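Long-range contact in caspase Nc (Drosophila melanogaster, PDB 2FP3), which acts as an initiator cysteine protease in the caspase cascade that carries out apoptosis: residues D271-L276 with Y298-F303. The protein carries 2 engineered substitutions. Numbering follows the deposited sequence.
Sequences DLEDIL and YDNLGF
E273 and Y298 meet with their first torsions setting CG in each residue: CG of E273 lies anti to its carbonyl carbon (chi1 -76°), while CG of Y298 sits between backbone N and carbonyl carbon (chi1 66°). The E273 chain runs on extended, a reach that suits glutamate, and carries its carboxylate to the phenol, nearly upright to the ring. Y298 OH donates to E273 OE1 over 2.8 Å, and OE1 receives it on its anti lone pair, the one away from OE2; the same hydroxyl is also bonded to K277, one helical turn after E273, whose charge may polarise it. N300 ND2 adds a weak bond to E273 OE1 at 3.2 Å. A primary amide serves well here, since N300 ND2 also donates to F303 O at 3.1 Å, while N300 OD1 accepts from F303 N at 2.7 Å, an Asx motif at the turn ending the strand. In the caspase domain this joins the start of helix 272-284 to strand 297-301, which pairs antiparallel with strand 233-237 in the central mixed sheet; the axes of the short segments 272-276 and 298-301 come within 11.0 Å. On the apolar side, L276 CD1 rests over one face of the Y298 ring, 4.0 Å from its centroid, a CH-pi contact for which a branched aliphatic tip is apt. The edge of F303 approaches E273 OE2, with CD1 at 3.6 Å, while L272, L276 and F303 all touch L234 of strand 233-237.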
loop_
_atom_site.group_PDB
_atom_site.type_symbol
_atom_site.label_atom_id
_atom_site.label_comp_id
_atom_site.label_asym_id
_atom_site.label_seq_id
_atom_site.Cartn_x
_atom_site.Cartn_y
_atom_site.Cartn_z
ATOM N N ASP A 271 2.278 -11.481 -10.600
ATOM C CA ASP A 271 2.935 -11.086 -9.365
ATOM C C ASP A 271 2.895 -9.569 -9.165
ATOM O O ASP A 271 2.763 -8.815 -10.130
ATOM C CB ASP A 271 4.377 -11.619 -9.363
ATOM C CG ASP A 271 5.265 -10.951 -10.407
ATOM O OD1 ASP A 271 5.887 -9.912 -10.091
ATOM O OD2 ASP A 271 5.343 -11.460 -11.545
ATOM N N LEU A 272 3.004 -9.133 -7.911
ATOM C CA LEU A 272 2.950 -7.710 -7.560
ATOM C C LEU A 272 3.874 -6.776 -8.332
ATOM O O LEU A 272 3.435 -5.730 -8.814
ATOM C CB LEU A 272 3.194 -7.507 -6.053
ATOM C CG LEU A 272 3.060 -6.036 -5.619
ATOM C CD1 LEU A 272 1.710 -5.513 -6.051
ATOM C CD2 LEU A 272 3.234 -5.881 -4.114
ATOM N N GLU A 273 5.146 -7.129 -8.450
ATOM C CA GLU A 273 6.071 -6.261 -9.160
ATOM C C GLU A 273 5.688 -6.018 -10.612
ATOM O O GLU A 273 5.935 -4.927 -11.142
ATOM C CB GLU A 273 7.502 -6.777 -9.052
ATOM C CG GLU A 273 8.095 -6.492 -7.691
ATOM C CD GLU A 273 9.588 -6.711 -7.635
ATOM O OE1 GLU A 273 10.336 -5.885 -8.194
ATOM O OE2 GLU A 273 10.015 -7.708 -7.026
ATOM N N ASP A 274 5.074 -7.015 -11.249
ATOM C CA ASP A 274 4.629 -6.848 -12.632
ATOM C C ASP A 274 3.458 -5.871 -12.626
ATOM O O ASP A 274 3.355 -4.978 -13.469
ATOM C CB ASP A 274 4.176 -8.187 -13.217
ATOM C CG ASP A 274 5.276 -8.900 -13.968
ATOM O OD1 ASP A 274 6.465 -8.635 -13.697
ATOM O OD2 ASP A 274 4.951 -9.738 -14.829
ATOM N N ILE A 275 2.577 -6.047 -11.651
ATOM C CA ILE A 275 1.415 -5.195 -11.513
ATOM C C ILE A 275 1.820 -3.742 -11.267
ATOM O O ILE A 275 1.215 -2.833 -11.825
ATOM C CB ILE A 275 0.510 -5.721 -10.376
ATOM C CG1 ILE A 275 -0.246 -6.960 -10.883
ATOM C CG2 ILE A 275 -0.450 -4.633 -9.908
ATOM C CD1 ILE A 275 -1.040 -7.704 -9.815
ATOM N N LEU A 276 2.846 -3.529 -10.440
ATOM C CA LEU A 276 3.327 -2.177 -10.142
ATOM C C LEU A 276 3.911 -1.539 -11.396
ATOM O O LEU A 276 3.727 -0.353 -11.620
ATOM C CB LEU A 276 4.384 -2.191 -9.023
ATOM C CG LEU A 276 3.893 -2.528 -7.611
ATOM C CD1 LEU A 276 5.056 -2.578 -6.648
ATOM C CD2 LEU A 276 2.884 -1.497 -7.151
ATOM N N TYR A 298 8.862 2.365 -7.259
ATOM C CA TYR A 298 8.923 1.617 -6.005
ATOM C C TYR A 298 10.335 1.136 -5.724
ATOM O O TYR A 298 11.130 0.970 -6.648
ATOM C CB TYR A 298 7.979 0.405 -6.034
ATOM C CG TYR A 298 8.359 -0.671 -7.040
ATOM C CD1 TYR A 298 7.895 -0.626 -8.360
ATOM C CD2 TYR A 298 9.150 -1.758 -6.659
ATOM C CE1 TYR A 298 8.194 -1.646 -9.266
ATOM C CE2 TYR A 298 9.461 -2.772 -7.559
ATOM C CZ TYR A 298 8.979 -2.717 -8.856
ATOM O OH TYR A 298 9.266 -3.746 -9.728
ATOM N N ASP A 299 10.645 0.914 -4.448
ATOM C CA ASP A 299 11.962 0.416 -4.064
ATOM C C ASP A 299 11.861 -1.029 -3.610
ATOM O O ASP A 299 11.003 -1.379 -2.788
ATOM C CB ASP A 299 12.569 1.215 -2.911
ATOM C CG ASP A 299 12.521 2.698 -3.131
ATOM O OD1 ASP A 299 12.697 3.151 -4.283
ATOM O OD2 ASP A 299 12.318 3.411 -2.133
ATOM N N ASN A 300 12.748 -1.864 -4.140
ATOM C CA ASN A 300 12.782 -3.269 -3.777
ATOM C C ASN A 300 13.860 -3.419 -2.704
ATOM O O ASN A 300 15.054 -3.329 -3.002
ATOM C CB ASN A 300 13.133 -4.121 -4.997
ATOM C CG ASN A 300 12.941 -5.594 -4.741
ATOM O OD1 ASN A 300 13.326 -6.094 -3.689
ATOM N ND2 ASN A 300 12.346 -6.303 -5.701
ATOM N N LEU A 301 13.439 -3.616 -1.455
ATOM C CA LEU A 301 14.380 -3.775 -0.352
ATOM C C LEU A 301 14.455 -5.250 0.012
ATOM O O LEU A 301 13.770 -5.726 0.919
ATOM C CB LEU A 301 13.925 -2.964 0.860
ATOM C CG LEU A 301 13.547 -1.499 0.624
ATOM C CD1 LEU A 301 13.156 -0.846 1.950
ATOM C CD2 LEU A 301 14.720 -0.764 0.007
ATOM N N GLY A 302 15.298 -5.982 -0.701
ATOM C CA GLY A 302 15.412 -7.395 -0.436
ATOM C C GLY A 302 14.091 -8.129 -0.636
ATOM O O GLY A 302 13.885 -9.172 -0.033
ATOM N N PHE A 303 13.185 -7.586 -1.446
ATOM C CA PHE A 303 11.903 -8.250 -1.730
ATOM C C PHE A 303 12.293 -9.202 -2.870
ATOM O O PHE A 303 12.025 -8.940 -4.040
ATOM C CB PHE A 303 10.879 -7.211 -2.201
ATOM C CG PHE A 303 9.463 -7.741 -2.352
ATOM C CD1 PHE A 303 9.016 -8.261 -3.569
ATOM C CD2 PHE A 303 8.553 -7.651 -1.292
ATOM C CE1 PHE A 303 7.685 -8.670 -3.731
ATOM C CE2 PHE A 303 7.221 -8.056 -1.444
ATOM C CZ PHE A 303 6.786 -8.564 -2.661
#